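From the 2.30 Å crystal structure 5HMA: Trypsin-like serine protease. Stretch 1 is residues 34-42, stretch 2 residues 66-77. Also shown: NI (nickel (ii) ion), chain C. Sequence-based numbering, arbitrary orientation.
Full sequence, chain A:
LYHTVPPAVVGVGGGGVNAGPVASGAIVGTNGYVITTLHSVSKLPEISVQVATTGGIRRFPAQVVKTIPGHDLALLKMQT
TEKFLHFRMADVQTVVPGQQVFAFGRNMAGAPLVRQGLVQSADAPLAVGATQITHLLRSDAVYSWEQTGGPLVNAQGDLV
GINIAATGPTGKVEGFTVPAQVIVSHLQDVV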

# COMPACT_ATOMS: atom_id res chain seq x y z
N VAL A 34 -5.76 -4.19 6.53
CA VAL A 34 -4.95 -3.90 5.35
C VAL A 34 -5.21 -2.48 4.91
O VAL A 34 -6.38 -2.07 4.78
CB VAL A 34 -5.26 -4.88 4.19
CG1 VAL A 34 -4.58 -4.42 2.89
CG2 VAL A 34 -4.87 -6.30 4.56
N ILE A 35 -4.14 -1.72 4.68
CA ILE A 35 -4.25 -0.41 4.05
C ILE A 35 -3.94 -0.54 2.56
O ILE A 35 -2.98 -1.21 2.17
CB ILE A 35 -3.31 0.62 4.69
CG1 ILE A 35 -3.76 0.93 6.11
CG2 ILE A 35 -3.32 1.90 3.86
CD1 ILE A 35 -4.98 1.82 6.16
N THR A 36 -4.76 0.09 1.72
CA THR A 36 -4.50 0.08 0.29
C THR A 36 -5.04 1.39 -0.29
O THR A 36 -5.56 2.22 0.46
CB THR A 36 -5.15 -1.16 -0.38
OG1 THR A 36 -4.69 -1.26 -1.74
CG2 THR A 36 -6.67 -1.08 -0.36
N THR A 37 -4.88 1.60 -1.60
CA THR A 37 -5.36 2.82 -2.25
C THR A 37 -6.86 2.72 -2.53
O THR A 37 -7.33 1.69 -3.00
CB THR A 37 -4.62 3.10 -3.57
OG1 THR A 37 -4.20 1.86 -4.16
CG2 THR A 37 -3.41 4.00 -3.33
N LEU A 38 -7.60 3.79 -2.24
CA LEU A 38 -9.05 3.77 -2.38
C LEU A 38 -9.51 3.55 -3.83
O LEU A 38 -10.38 2.71 -4.08
CB LEU A 38 -9.65 5.08 -1.83
CG LEU A 38 -11.17 5.21 -1.90
CD1 LEU A 38 -11.84 4.01 -1.25
CD2 LEU A 38 -11.66 6.50 -1.24
N HIS A 39 -8.94 4.28 -4.79
CA HIS A 39 -9.34 4.13 -6.19
C HIS A 39 -9.12 2.71 -6.72
O HIS A 39 -9.73 2.32 -7.71
CB HIS A 39 -8.60 5.14 -7.09
CG HIS A 39 -7.17 4.78 -7.36
ND1 HIS A 39 -6.12 5.25 -6.60
CD2 HIS A 39 -6.61 4.01 -8.33
CE1 HIS A 39 -4.98 4.78 -7.08
NE2 HIS A 39 -5.26 4.03 -8.13
N SER A 40 -8.28 1.93 -6.06
CA SER A 40 -8.00 0.57 -6.51
C SER A 40 -9.12 -0.41 -6.15
O SER A 40 -9.26 -1.45 -6.79
CB SER A 40 -6.68 0.06 -5.91
OG SER A 40 -5.61 0.90 -6.28
N VAL A 41 -9.91 -0.09 -5.13
CA VAL A 41 -10.89 -1.05 -4.65
C VAL A 41 -12.33 -0.54 -4.72
O VAL A 41 -13.26 -1.33 -4.69
CB VAL A 41 -10.58 -1.48 -3.20
CG1 VAL A 41 -9.25 -2.20 -3.15
CG2 VAL A 41 -10.59 -0.26 -2.27
N SER A 42 -12.50 0.77 -4.84
CA SER A 42 -13.82 1.38 -4.66
C SER A 42 -14.86 0.93 -5.69
O SER A 42 -16.06 1.10 -5.49
CB SER A 42 -13.71 2.90 -4.70
OG SER A 42 -13.21 3.32 -5.96
NI NI C . -6.70 14.57 5.93
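Stretch 2 (66-77) KTIPGHDLALLK

An antiparallel strand pair often does more than build a sheet: where one strand ends, its partner can go on holding the chain that follows. This trypsin-like serine protease offers a compact example. Stretch 2 folds as a hairpin, strand 66-68 leading through a short 3-10 segment at Pro69 and Gly70 into strand 73-77, and this second strand runs alongside strand 34-37 of stretch 1. Their N-to-C directions differ by 150°, with a closest axial approach of 4.6 Å.

The ladder begins at Val34, paired with Leu76: Val34 N donates to Leu76 O at 2.8 Å and Leu76 N returns a bond to Val34 O at 2.6 Å. Ile35 faces Leu75 in a non-hydrogen-bonded pair, its side chain on the other face of the sheet from that of Val34; there Ile35 CD1 packs against Leu75 CD1 at 3.7 Å. Thr36 restores the hydrogen-bonded rhythm with Ala74, through Thr36 N to Ala74 O at 3.0 Å and Ala74 N to Thr36 O at 2.8 Å, while its methyl CG2 lies 3.8 Å from Leu76 CD1. At Thr37, opposite Leu73, the CA atoms are 4.4 Å apart and the side chains diverge.

Beyond the strand, the chain turns, yet stretch 2 keeps hold of it through Asp72, whose phi/psi of 56/40 is left-handed. Leu38 N donates to Asp72 O at 2.8 Å, and the leucine side chain reaches across the hairpin, placing CD1 4.0 Å from Ala74 CB and 3.7 Å from Thr67 CG2. His39 is held twice by the same carboxylate: His39 N bonds to Asp72 OD1 at 2.8 Å, and His39 ND1 to Asp72 OD2 at 2.6 Å, with OD2 at the ring edge near its plane. Val41 completes the apolar contact, its CG2 4.1 Å from Ala74 CB.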

# COMPACT_ATOMS: atom_id res chain seq x y z
N LYS A 66 -13.13 1.48 6.46
CA LYS A 66 -13.14 2.93 6.46
C LYS A 66 -12.44 3.43 5.21
O LYS A 66 -11.38 2.92 4.84
CB LYS A 66 -12.47 3.48 7.72
CG LYS A 66 -12.23 4.98 7.68
CD LYS A 66 -12.48 5.63 9.02
CE LYS A 66 -12.45 7.15 8.91
NZ LYS A 66 -12.79 7.82 10.20
N THR A 67 -13.04 4.42 4.57
CA THR A 67 -12.42 5.11 3.44
C THR A 67 -11.73 6.37 3.94
O THR A 67 -12.21 7.02 4.87
CB THR A 67 -13.46 5.50 2.37
OG1 THR A 67 -14.50 6.29 2.97
CG2 THR A 67 -14.07 4.27 1.73
N ILE A 68 -10.59 6.70 3.34
CA ILE A 68 -9.95 7.98 3.60
C ILE A 68 -9.83 8.70 2.26
O ILE A 68 -8.73 8.82 1.71
CB ILE A 68 -8.59 7.80 4.30
CG1 ILE A 68 -8.72 6.82 5.46
CG2 ILE A 68 -8.04 9.11 4.80
CD1 ILE A 68 -7.40 6.53 6.17
N PRO A 69 -10.97 9.17 1.71
CA PRO A 69 -11.05 9.67 0.33
C PRO A 69 -10.10 10.84 0.06
O PRO A 69 -9.53 10.90 -1.03
CB PRO A 69 -12.51 10.12 0.20
CG PRO A 69 -12.94 10.43 1.59
CD PRO A 69 -12.24 9.38 2.44
N GLY A 70 -9.93 11.73 1.03
CA GLY A 70 -9.05 12.88 0.88
C GLY A 70 -7.58 12.55 0.72
O GLY A 70 -6.77 13.42 0.43
N HIS A 71 -7.23 11.28 0.91
CA HIS A 71 -5.85 10.82 0.73
C HIS A 71 -5.79 9.55 -0.11
O HIS A 71 -4.75 8.91 -0.19
CB HIS A 71 -5.18 10.57 2.08
CG HIS A 71 -5.18 11.77 2.98
ND1 HIS A 71 -4.20 12.74 2.94
CD2 HIS A 71 -6.04 12.14 3.96
CE1 HIS A 71 -4.46 13.66 3.85
NE2 HIS A 71 -5.57 13.32 4.49
N ASP A 72 -6.91 9.19 -0.72
CA ASP A 72 -7.01 8.01 -1.58
C ASP A 72 -6.58 6.74 -0.85
O ASP A 72 -5.92 5.88 -1.42
CB ASP A 72 -6.18 8.20 -2.85
CG ASP A 72 -6.42 7.10 -3.88
OD1 ASP A 72 -7.53 6.52 -3.87
OD2 ASP A 72 -5.50 6.81 -4.67
N LEU A 73 -6.96 6.62 0.42
CA LEU A 73 -6.67 5.38 1.14
C LEU A 73 -7.95 4.68 1.60
O LEU A 73 -8.98 5.31 1.85
CB LEU A 73 -5.76 5.64 2.33
CG LEU A 73 -4.37 6.20 2.03
CD1 LEU A 73 -3.54 6.27 3.30
CD2 LEU A 73 -3.68 5.36 0.99
N ALA A 74 -7.85 3.35 1.70
CA ALA A 74 -8.91 2.51 2.24
C ALA A 74 -8.32 1.56 3.28
O ALA A 74 -7.22 1.01 3.10
CB ALA A 74 -9.58 1.71 1.13
N LEU A 75 -9.05 1.40 4.38
CA LEU A 75 -8.74 0.40 5.40
C LEU A 75 -9.62 -0.81 5.16
O LEU A 75 -10.84 -0.71 5.20
CB LEU A 75 -8.97 0.94 6.82
CG LEU A 75 -8.74 -0.08 7.94
CD1 LEU A 75 -7.27 -0.44 8.00
CD2 LEU A 75 -9.25 0.43 9.31
N LEU A 76 -9.00 -1.96 4.92
CA LEU A 76 -9.73 -3.20 4.70
C LEU A 76 -9.58 -4.10 5.91
O LEU A 76 -8.60 -4.02 6.66
CB LEU A 76 -9.21 -3.93 3.45
CG LEU A 76 -8.99 -3.16 2.14
CD1 LEU A 76 -8.54 -4.12 1.05
CD2 LEU A 76 -10.26 -2.44 1.73
N LYS A 77 -10.55 -4.99 6.09
CA LYS A 77 -10.43 -6.05 7.08
C LYS A 77 -10.63 -7.40 6.40
O LYS A 77 -11.68 -7.64 5.80
CB LYS A 77 -11.43 -5.84 8.21
CG LYS A 77 -11.64 -7.02 9.15
CD LYS A 77 -10.46 -7.22 10.09
CE LYS A 77 -10.84 -8.13 11.25
NZ LYS A 77 -10.93 -9.56 10.83
O HOH W 1 -8.62 14.13 4.95
O HOH W 2 -4.75 14.96 6.89
O HOH W 3 -6.38 16.15 4.40